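Local coordinates for protein putative aminooxidase (Propionibacterium acnes, PDB 2BA9) that isomerises polyunsaturated fatty acids, producing conjugated linoleic acid, and binds flavin-adenine dinucleotide, which probably takes part in the reaction, at residues A[47-52]-A[56-61]; A[315-318]-A[322-325]; A[258-263]-A[268-273]. One frame throughout, in Å; residues are numbered along the deposited sequence.

Contact 1: residues A[47-52]-A[56-61]; sequences HSPNYH and YEMGAI. With FAD (flavin-adenine dinucleotide), chain D.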
# COMPACT_ATOMS: atom_id res chain seq x y z
N HIS A 47 -5.96 7.64 -5.45
CA HIS A 47 -6.94 8.72 -5.32
C HIS A 47 -6.37 10.00 -5.85
O HIS A 47 -5.48 10.60 -5.21
CB HIS A 47 -7.34 8.87 -3.86
CG HIS A 47 -8.62 9.62 -3.65
ND1 HIS A 47 -9.84 9.08 -3.99
CD2 HIS A 47 -8.87 10.85 -3.15
CE1 HIS A 47 -10.79 9.95 -3.69
NE2 HIS A 47 -10.23 11.02 -3.17
N SER A 48 -6.91 10.45 -6.97
CA SER A 48 -6.33 11.55 -7.74
C SER A 48 -7.35 12.66 -8.05
O SER A 48 -7.94 12.69 -9.13
CB SER A 48 -5.76 10.98 -9.05
OG SER A 48 -5.09 9.75 -8.82
N PRO A 49 -7.57 13.58 -7.09
CA PRO A 49 -8.50 14.68 -7.34
C PRO A 49 -7.96 15.80 -8.22
O PRO A 49 -6.76 15.87 -8.50
CB PRO A 49 -8.81 15.21 -5.93
CG PRO A 49 -8.10 14.31 -4.96
CD PRO A 49 -7.02 13.64 -5.73
N ASN A 50 -8.86 16.69 -8.61
CA ASN A 50 -8.56 17.74 -9.56
C ASN A 50 -8.26 19.07 -8.85
O ASN A 50 -8.83 19.38 -7.80
CB ASN A 50 -9.73 17.96 -10.52
CG ASN A 50 -10.07 16.73 -11.34
OD1 ASN A 50 -9.61 16.59 -12.47
ND2 ASN A 50 -10.90 15.85 -10.79
N TYR A 51 -7.38 19.85 -9.46
CA TYR A 51 -7.12 21.22 -9.05
C TYR A 51 -6.53 21.98 -10.22
O TYR A 51 -5.52 21.57 -10.76
CB TYR A 51 -6.14 21.28 -7.87
CG TYR A 51 -5.94 22.69 -7.32
CD1 TYR A 51 -6.95 23.32 -6.60
CD2 TYR A 51 -4.75 23.38 -7.52
CE1 TYR A 51 -6.79 24.60 -6.10
CE2 TYR A 51 -4.58 24.69 -7.01
CZ TYR A 51 -5.61 25.29 -6.31
OH TYR A 51 -5.48 26.56 -5.79
N HIS A 52 -7.17 23.09 -10.59
CA HIS A 52 -6.74 23.94 -11.70
C HIS A 52 -6.41 23.14 -12.97
O HIS A 52 -5.32 23.27 -13.53
CB HIS A 52 -5.54 24.81 -11.27
CG HIS A 52 -5.91 25.98 -10.40
ND1 HIS A 52 -5.01 26.97 -10.06
CD2 HIS A 52 -7.08 26.32 -9.81
CE1 HIS A 52 -5.61 27.86 -9.28
NE2 HIS A 52 -6.87 27.49 -9.12
N TYR A 56 -3.96 15.91 -8.96
CA TYR A 56 -2.88 15.65 -8.02
C TYR A 56 -3.18 14.34 -7.30
O TYR A 56 -4.28 13.79 -7.42
CB TYR A 56 -2.71 16.81 -7.04
CG TYR A 56 -3.91 17.11 -6.17
CD1 TYR A 56 -4.00 16.61 -4.88
CD2 TYR A 56 -4.94 17.91 -6.64
CE1 TYR A 56 -5.09 16.90 -4.07
CE2 TYR A 56 -6.04 18.20 -5.84
CZ TYR A 56 -6.10 17.69 -4.56
OH TYR A 56 -7.19 17.98 -3.76
N GLU A 57 -2.19 13.84 -6.56
CA GLU A 57 -2.30 12.55 -5.92
C GLU A 57 -2.45 12.76 -4.41
O GLU A 57 -1.60 13.38 -3.75
CB GLU A 57 -1.07 11.68 -6.21
CG GLU A 57 -0.77 11.38 -7.69
CD GLU A 57 -1.64 10.28 -8.30
OE1 GLU A 57 -2.81 10.11 -7.87
OE2 GLU A 57 -1.15 9.57 -9.23
N MET A 58 -3.57 12.28 -3.89
CA MET A 58 -3.75 12.16 -2.45
C MET A 58 -3.29 10.78 -1.97
O MET A 58 -3.12 10.56 -0.76
CB MET A 58 -5.22 12.41 -2.08
CG MET A 58 -5.58 13.90 -2.07
SD MET A 58 -4.63 14.92 -0.89
CE MET A 58 -4.98 14.03 0.63
N GLY A 59 -3.05 9.86 -2.90
CA GLY A 59 -2.58 8.52 -2.54
C GLY A 59 -1.39 8.07 -3.36
O GLY A 59 -0.44 8.85 -3.59
N ALA A 60 -1.43 6.81 -3.82
CA ALA A 60 -0.40 6.26 -4.68
C ALA A 60 -0.02 7.21 -5.80
O ALA A 60 -0.88 7.88 -6.38
CB ALA A 60 -0.83 4.91 -5.27
N ILE A 61 1.28 7.24 -6.08
CA ILE A 61 1.87 8.03 -7.14
C ILE A 61 2.52 7.15 -8.22
O ILE A 61 2.36 7.40 -9.41
CB ILE A 61 3.00 8.93 -6.60
CG1 ILE A 61 2.49 9.77 -5.42
CG2 ILE A 61 3.57 9.79 -7.73
CD1 ILE A 61 3.60 10.50 -4.65
PA FAD D . -7.77 0.25 -0.85
O1A FAD D . -6.97 0.96 -1.90
O2A FAD D . -7.76 0.86 0.54
O5B FAD D . -9.30 0.22 -1.31
C5B FAD D . -10.22 -0.46 -0.48
C4B FAD D . -11.63 -0.19 -0.94
O4B FAD D . -12.53 -0.91 -0.12
C3B FAD D . -11.99 1.30 -0.86
O3B FAD D . -12.48 1.74 -2.11
C2B FAD D . -13.00 1.37 0.25
O2B FAD D . -13.90 2.47 0.12
C1B FAD D . -13.60 -0.05 0.21
N9A FAD D . -14.22 -0.38 1.50
C8A FAD D . -13.64 -0.32 2.75
N7A FAD D . -14.57 -0.69 3.68
C5A FAD D . -15.73 -0.99 3.04
C6A FAD D . -17.01 -1.40 3.48
N6A FAD D . -17.13 -1.94 4.73
N1A FAD D . -17.99 -1.65 2.53
C2A FAD D . -17.77 -1.44 1.18
N3A FAD D . -16.51 -1.03 0.76
C4A FAD D . -15.52 -0.79 1.66
N1 FAD D . 1.02 1.83 -3.85
C2 FAD D . 2.00 1.55 -4.77
O2 FAD D . 1.96 0.50 -5.42
N3 FAD D . 3.04 2.44 -4.95
C4 FAD D . 3.09 3.61 -4.23
O4 FAD D . 4.03 4.40 -4.43
C4X FAD D . 2.08 3.90 -3.30
N5 FAD D . 2.10 5.06 -2.54
C5X FAD D . 1.04 5.43 -1.75
C6 FAD D . 1.02 6.67 -1.11
C7 FAD D . -0.08 7.04 -0.34
C7M FAD D . -0.06 8.39 0.32
C8 FAD D . -1.15 6.17 -0.20
C8M FAD D . -2.36 6.52 0.62
C9 FAD D . -1.13 4.93 -0.84
C9A FAD D . -0.03 4.54 -1.61
N10 FAD D . 0.02 3.29 -2.25
C10 FAD D . 1.03 3.00 -3.13
C1' FAD D . -0.78 2.14 -1.74
C2' FAD D . -1.94 1.80 -2.66
O2' FAD D . -2.69 2.96 -3.02
C3' FAD D . -2.82 0.79 -1.95
O3' FAD D . -2.00 -0.29 -1.48
C4' FAD D . -3.93 0.28 -2.86
O4' FAD D . -4.90 1.29 -3.10
C5' FAD D . -4.55 -0.95 -2.22
O5' FAD D . -5.75 -1.27 -2.85
P FAD D . -6.88 -2.13 -2.07
O1P FAD D . -8.12 -2.29 -2.94
O2P FAD D . -6.27 -3.44 -1.70
O3P FAD D . -7.29 -1.28 -0.78

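Contact 2: residues A[315-318]-A[322-325]; sequences HRWA and HQII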
# COMPACT_ATOMS: atom_id res chain seq x y z
N HIS A 315 6.84 17.04 -5.38
CA HIS A 315 6.82 18.05 -6.44
C HIS A 315 6.33 17.42 -7.76
O HIS A 315 7.05 16.67 -8.40
CB HIS A 315 8.25 18.61 -6.61
CG HIS A 315 8.39 19.72 -7.62
ND1 HIS A 315 9.02 19.55 -8.84
CD2 HIS A 315 8.05 21.03 -7.56
CE1 HIS A 315 9.03 20.69 -9.50
NE2 HIS A 315 8.44 21.61 -8.75
N ARG A 316 5.11 17.75 -8.18
CA ARG A 316 4.45 17.02 -9.28
C ARG A 316 4.44 17.77 -10.62
O ARG A 316 4.89 17.24 -11.65
CB ARG A 316 3.01 16.65 -8.88
CG ARG A 316 2.19 15.93 -9.97
CD ARG A 316 1.01 15.19 -9.34
NE ARG A 316 0.03 14.65 -10.27
CZ ARG A 316 0.11 13.47 -10.88
NH1 ARG A 316 1.18 12.69 -10.73
NH2 ARG A 316 -0.87 13.06 -11.68
N TRP A 317 3.89 18.98 -10.60
CA TRP A 317 3.79 19.81 -11.79
C TRP A 317 4.84 20.90 -11.71
O TRP A 317 4.67 21.88 -10.99
CB TRP A 317 2.39 20.43 -11.89
CG TRP A 317 1.29 19.40 -11.95
CD1 TRP A 317 0.30 19.21 -11.02
CD2 TRP A 317 1.08 18.43 -12.97
NE1 TRP A 317 -0.51 18.18 -11.41
CE2 TRP A 317 -0.05 17.67 -12.60
CE3 TRP A 317 1.74 18.11 -14.16
CZ2 TRP A 317 -0.55 16.64 -13.39
CZ3 TRP A 317 1.25 17.07 -14.95
CH2 TRP A 317 0.11 16.35 -14.55
N ALA A 318 5.93 20.71 -12.44
CA ALA A 318 7.12 21.56 -12.33
C ALA A 318 6.92 22.95 -12.93
O ALA A 318 7.58 23.91 -12.55
CB ALA A 318 8.33 20.87 -12.99
N HIS A 322 1.89 27.47 -8.50
CA HIS A 322 0.64 27.58 -7.76
C HIS A 322 -0.09 26.24 -7.74
O HIS A 322 -1.28 26.19 -7.38
CB HIS A 322 -0.24 28.66 -8.39
CG HIS A 322 0.44 29.99 -8.50
ND1 HIS A 322 0.98 30.64 -7.41
CD2 HIS A 322 0.68 30.79 -9.56
CE1 HIS A 322 1.53 31.77 -7.79
NE2 HIS A 322 1.35 31.89 -9.10
N GLN A 323 0.61 25.16 -8.11
CA GLN A 323 0.05 23.80 -8.04
C GLN A 323 0.32 23.12 -6.70
O GLN A 323 1.07 23.63 -5.85
CB GLN A 323 0.58 22.92 -9.19
CG GLN A 323 -0.35 22.86 -10.40
CD GLN A 323 -1.68 22.18 -10.12
OE1 GLN A 323 -1.83 21.45 -9.13
NE2 GLN A 323 -2.66 22.38 -11.02
N ILE A 324 -0.29 21.94 -6.52
CA ILE A 324 -0.26 21.22 -5.25
C ILE A 324 1.06 20.51 -5.00
O ILE A 324 1.62 19.85 -5.88
CB ILE A 324 -1.41 20.18 -5.16
CG1 ILE A 324 -2.78 20.89 -5.21
CG2 ILE A 324 -1.33 19.37 -3.88
CD1 ILE A 324 -3.00 21.86 -4.06
N ILE A 325 1.55 20.68 -3.77
CA ILE A 325 2.69 19.94 -3.25
C ILE A 325 2.13 19.16 -2.07
O ILE A 325 1.58 19.75 -1.15
CB ILE A 325 3.79 20.89 -2.73
CG1 ILE A 325 4.32 21.79 -3.86
CG2 ILE A 325 4.88 20.11 -2.05
CD1 ILE A 325 5.19 21.10 -4.92
O HOH W 1 3.22 20.02 -8.11
O HOH W 2 -3.01 19.09 -9.77

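Contact 3: residues A[258-263]-A[268-273]; sequences KFLDYS and DEREYF. With FAD (flavin-adenine dinucleotide), chain D.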
# COMPACT_ATOMS: atom_id res chain seq x y z
N LYS A 258 -12.15 -4.75 10.69
CA LYS A 258 -13.38 -3.96 10.65
C LYS A 258 -14.60 -4.79 10.26
O LYS A 258 -15.72 -4.52 10.70
CB LYS A 258 -13.23 -2.79 9.69
CG LYS A 258 -12.06 -1.85 10.06
CD LYS A 258 -12.34 -0.41 9.62
CE LYS A 258 -11.34 0.57 10.23
NZ LYS A 258 -10.23 0.81 9.30
N PHE A 259 -14.34 -5.78 9.40
CA PHE A 259 -15.31 -6.79 8.94
C PHE A 259 -15.89 -7.56 10.11
O PHE A 259 -17.05 -7.97 10.07
CB PHE A 259 -14.62 -7.73 7.94
CG PHE A 259 -15.40 -8.98 7.61
CD1 PHE A 259 -16.44 -8.95 6.68
CD2 PHE A 259 -15.07 -10.20 8.19
CE1 PHE A 259 -17.15 -10.12 6.37
CE2 PHE A 259 -15.77 -11.36 7.88
CZ PHE A 259 -16.82 -11.31 6.97
N LEU A 260 -15.09 -7.74 11.16
CA LEU A 260 -15.55 -8.39 12.38
C LEU A 260 -16.78 -7.71 12.95
O LEU A 260 -17.67 -8.37 13.49
CB LEU A 260 -14.45 -8.36 13.45
CG LEU A 260 -13.18 -9.17 13.22
CD1 LEU A 260 -12.21 -8.92 14.38
CD2 LEU A 260 -13.50 -10.66 13.07
N ASP A 261 -16.83 -6.39 12.82
CA ASP A 261 -17.88 -5.59 13.45
C ASP A 261 -19.24 -5.65 12.74
O ASP A 261 -20.23 -5.17 13.30
CB ASP A 261 -17.45 -4.11 13.54
CG ASP A 261 -16.22 -3.90 14.43
OD1 ASP A 261 -15.89 -4.78 15.25
OD2 ASP A 261 -15.60 -2.82 14.29
N TYR A 262 -19.31 -6.21 11.53
CA TYR A 262 -20.59 -6.32 10.81
C TYR A 262 -20.85 -7.71 10.19
O TYR A 262 -21.64 -7.85 9.25
CB TYR A 262 -20.71 -5.21 9.76
CG TYR A 262 -19.65 -5.21 8.68
CD1 TYR A 262 -19.81 -5.96 7.51
CD2 TYR A 262 -18.50 -4.44 8.80
CE1 TYR A 262 -18.85 -5.95 6.52
CE2 TYR A 262 -17.54 -4.42 7.82
CZ TYR A 262 -17.71 -5.18 6.68
OH TYR A 262 -16.75 -5.16 5.69
N SER A 263 -20.19 -8.72 10.74
CA SER A 263 -20.32 -10.08 10.25
C SER A 263 -20.55 -11.02 11.40
O SER A 263 -20.34 -10.66 12.56
CB SER A 263 -19.04 -10.49 9.51
OG SER A 263 -17.95 -10.55 10.40
N ASP A 268 -12.04 -17.87 14.96
CA ASP A 268 -10.73 -17.68 14.33
C ASP A 268 -10.61 -16.30 13.68
O ASP A 268 -9.56 -15.67 13.74
CB ASP A 268 -10.48 -18.77 13.29
CG ASP A 268 -10.14 -20.10 13.91
OD1 ASP A 268 -9.69 -20.15 15.07
OD2 ASP A 268 -10.31 -21.13 13.23
N GLU A 269 -11.70 -15.85 13.07
CA GLU A 269 -11.73 -14.55 12.46
C GLU A 269 -11.53 -13.48 13.53
O GLU A 269 -10.61 -12.67 13.42
CB GLU A 269 -13.03 -14.35 11.67
CG GLU A 269 -13.05 -15.19 10.39
CD GLU A 269 -14.34 -15.05 9.60
OE1 GLU A 269 -15.43 -15.01 10.23
OE2 GLU A 269 -14.27 -15.00 8.35
N ARG A 270 -12.35 -13.51 14.59
CA ARG A 270 -12.15 -12.59 15.73
C ARG A 270 -10.72 -12.65 16.25
O ARG A 270 -10.02 -11.64 16.28
CB ARG A 270 -13.14 -12.88 16.87
CG ARG A 270 -14.38 -12.02 16.82
CD ARG A 270 -15.43 -12.48 17.81
NE ARG A 270 -16.08 -13.71 17.35
CZ ARG A 270 -16.02 -14.90 17.95
NH1 ARG A 270 -15.31 -15.10 19.06
NH2 ARG A 270 -16.68 -15.92 17.41
N GLU A 271 -10.28 -13.84 16.63
CA GLU A 271 -8.95 -14.04 17.23
C GLU A 271 -7.79 -13.54 16.38
O GLU A 271 -6.89 -12.88 16.88
CB GLU A 271 -8.69 -15.52 17.54
CG GLU A 271 -7.45 -15.74 18.40
CD GLU A 271 -7.08 -17.19 18.54
OE1 GLU A 271 -7.88 -18.06 18.14
OE2 GLU A 271 -5.96 -17.46 19.06
N TYR A 272 -7.82 -13.87 15.09
CA TYR A 272 -6.72 -13.53 14.19
C TYR A 272 -6.85 -12.15 13.56
O TYR A 272 -5.86 -11.41 13.50
CB TYR A 272 -6.50 -14.64 13.16
CG TYR A 272 -5.76 -15.79 13.81
CD1 TYR A 272 -6.42 -16.67 14.66
CD2 TYR A 272 -4.38 -15.94 13.66
CE1 TYR A 272 -5.74 -17.71 15.30
CE2 TYR A 272 -3.70 -16.96 14.29
CZ TYR A 272 -4.38 -17.84 15.11
OH TYR A 272 -3.70 -18.85 15.75
N PHE A 273 -8.04 -11.77 13.14
CA PHE A 273 -8.20 -10.44 12.54
C PHE A 273 -8.01 -9.31 13.57
O PHE A 273 -7.62 -8.19 13.21
CB PHE A 273 -9.53 -10.32 11.79
CG PHE A 273 -9.71 -11.33 10.67
CD1 PHE A 273 -8.63 -12.06 10.15
CD2 PHE A 273 -10.96 -11.53 10.10
CE1 PHE A 273 -8.83 -12.98 9.12
CE2 PHE A 273 -11.14 -12.44 9.07
CZ PHE A 273 -10.08 -13.17 8.58
PA FAD D . -7.77 0.25 -0.85
O1A FAD D . -6.97 0.96 -1.90
O2A FAD D . -7.76 0.86 0.54
O5B FAD D . -9.30 0.22 -1.31
C5B FAD D . -10.22 -0.46 -0.48
C4B FAD D . -11.63 -0.19 -0.94
O4B FAD D . -12.53 -0.91 -0.12
C3B FAD D . -11.99 1.30 -0.86
O3B FAD D . -12.48 1.74 -2.11
C2B FAD D . -13.00 1.37 0.25
O2B FAD D . -13.90 2.47 0.12
C1B FAD D . -13.60 -0.05 0.21
N9A FAD D . -14.22 -0.38 1.50
C8A FAD D . -13.64 -0.32 2.75
N7A FAD D . -14.57 -0.69 3.68
C5A FAD D . -15.73 -0.99 3.04
C6A FAD D . -17.01 -1.40 3.48
N6A FAD D . -17.13 -1.94 4.73
N1A FAD D . -17.99 -1.65 2.53
C2A FAD D . -17.77 -1.44 1.18
N3A FAD D . -16.51 -1.03 0.76
C4A FAD D . -15.52 -0.79 1.66
N1 FAD D . 1.02 1.83 -3.85
C2 FAD D . 2.00 1.55 -4.77
O2 FAD D . 1.96 0.50 -5.42
N3 FAD D . 3.04 2.44 -4.95
C4 FAD D . 3.09 3.61 -4.23
O4 FAD D . 4.03 4.40 -4.43
C4X FAD D . 2.08 3.90 -3.30
N5 FAD D . 2.10 5.06 -2.54
C5X FAD D . 1.04 5.43 -1.75
C6 FAD D . 1.02 6.67 -1.11
C7 FAD D . -0.08 7.04 -0.34
C7M FAD D . -0.06 8.39 0.32
C8 FAD D . -1.15 6.17 -0.20
C8M FAD D . -2.36 6.52 0.62
C9 FAD D . -1.13 4.93 -0.84
C9A FAD D . -0.03 4.54 -1.61
N10 FAD D . 0.02 3.29 -2.25
C10 FAD D . 1.03 3.00 -3.13
C1' FAD D . -0.78 2.14 -1.74
C2' FAD D . -1.94 1.80 -2.66
O2' FAD D . -2.69 2.96 -3.02
C3' FAD D . -2.82 0.79 -1.95
O3' FAD D . -2.00 -0.29 -1.48
C4' FAD D . -3.93 0.28 -2.86
O4' FAD D . -4.90 1.29 -3.10
C5' FAD D . -4.55 -0.95 -2.22
O5' FAD D . -5.75 -1.27 -2.85
P FAD D . -6.88 -2.13 -2.07
O1P FAD D . -8.12 -2.29 -2.94
O2P FAD D . -6.27 -3.44 -1.70
O3P FAD D . -7.29 -1.28 -0.78

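Contact 1: residues A[47-52]-A[56-61]
Pro49 lies across the phenol ring of Tyr56 at about a right angle, its CD over one face, 4.3 Å from the ring centroid and 15° off the normal, a CH-pi contact offset toward the rim. Tyr56 CG lies between the backbone N and the carbonyl carbon (chi1 61°), which sets the ring against the proline; Asn50 O sits at its edge, while Tyr51 CB packs obliquely on CE2 at 3.7 Å. Met58 adds a second apolar surface: its CG meets Pro49 CG at 3.9 Å, the two side chains crossing, whereas its CB abuts the edge of the His47 imidazole. The two segments, roughly antiparallel, are the arms of the small hairpin of strands 50-51 and 54-55. Tyr56 N bonds to Pro49 O at 2.8 Å, and Met58 N to His47 O at 2.9 Å. Glu57 starts away from 47-52, but its chain bends at chi2 (-79°) and brings OE1 to Ser48 OG at a very short 2.5 Å. Its other oxygen, OE2, accepts from Thr205 N, and Tyr56 OH is bonded to Glu364. Beyond Met58 the chain meets the flavin, with Gly59 C 3.4 Å from FAD C7. Glu57 thus has a partner at each oxygen, and Tyr56 is held by Pro49 on one face and Glu364 at its hydroxyl, which is consistent with a well-fixed segment next to the isoalloxazine.

Contact 2: residues A[315-318]-A[322-325]
The backbones of 315-318 and 322-325 double back on each other, closest at His315 and Ile325 (CA to CA 5.6 Å) and wider at Trp317 and Gln323 (6.6 Å), with no direct hydrogen bond between them. Water fills that role: water 1 accepts from Trp317 N at 2.8 Å and donates to Ile324 O at 2.7 Å. Beside this bridge, Trp317 and Gln323 lie side by side and point the same way, the indole and amide planes 64° apart, with Gln323 OE1 3.6 Å from Trp317 CD1. The loop joins the antiparallel strands 310-315 and 325-330 of the large mixed sheet, so the contact closes the end of a beta hairpin. The Gln323 chain is bent at chi2 (-66°), which turns OE1 back onto its own main chain: it accepts from Ile324 N at 3.1 Å, the donor tilted 26° from the carbonyl plane. Water 2 donates to the same oxygen and makes a weak bond to Trp317 NE1, while the amide nitrogen of Gln323 is taken by Tyr51 O. Arg54 also makes a cation-pi contact with the indole. At the strand ends, Ile325 reaches over with its CD1, 3.8 Å from His315 CA and oblique to the imidazole; Tyr291 packs against both residues.

Contact 3: residues A[258-263]-A[268-273]
The Phe259 ring carries Ser263 OG over one face, 3.4 Å above its plane and toward the rim, while two groups come to its edge: Tyr262 OH and, across the contact, Glu269 OE2, which lies 4.0 Å from CE2. The carboxylate of Glu269 stands nearly upright to this ring, the planes 80° apart. The Phe273 ring has Glu269 CA over one face and Leu260 CD2 approaching obliquely. Together these residues join the end of the short, weakly bonded helix 256-259 and the turn after it to helix 267-273, just beyond strand 249-252 of the parallel, Rossmann-type sheet. Leu260 carries the contact. Its CG lies anti to its carbonyl carbon (chi1 -67°), and the branch then splits over the backbone of the second helix: CD2 presses onto the peptide between Glu269 and Arg270, 3.4 Å from Arg270 N, and CD1 rests 4.0 Å from Phe273 CB. No hydrogen bond links the two segments, which meet by van der Waals contact. The charged ends work elsewhere: Glu269 OE2 is bonded to Tyr398 OH, its OE1 forms a salt bridge with Arg231, and Arg270 is paired with Asp267. With a partner at each oxygen, the carboxylate is probably fixed in its place at the edge of the Phe259 ring. Phe259 itself leans on Leu250 and Leu252 of strand 249-252, and Phe273 meets Tyr398 edge-to-face. Tyr262 comes obliquely to the amino group of the adenine, its OH 3.4 Å from FAD N6A. The turn there is fastened by one carbonyl: Phe259 O accepts Tyr262 N and Ser263 OG from opposite faces of its plane, the hydroxyl at 2.8 Å and 41° out of that plane.

Overall arrangement
Contacts 1 and 2 are neighbours, their centres about 11 Å apart, and they join where Tyr51 O and Gln323 NE2 probably form a hydrogen bond of 3.0 Å; Arg316 NE also packs on Tyr56 CA. The hairpin loop 315-325 thus lies against the end of contact 1 away from the flavin, and the side chain of Ile325 is about 13 Å from FAD. Contact 3 lies far off, its centre about 32 Å from that of contact 1 and about 41 Å from that of contact 2, beyond the chain's centre from the latter. The extended dinucleotide connects contacts 1 and 3, whose nearest atoms are about 16 Å apart: residues 56-61 meet its isoalloxazine, whereas Tyr262 meets its adenine.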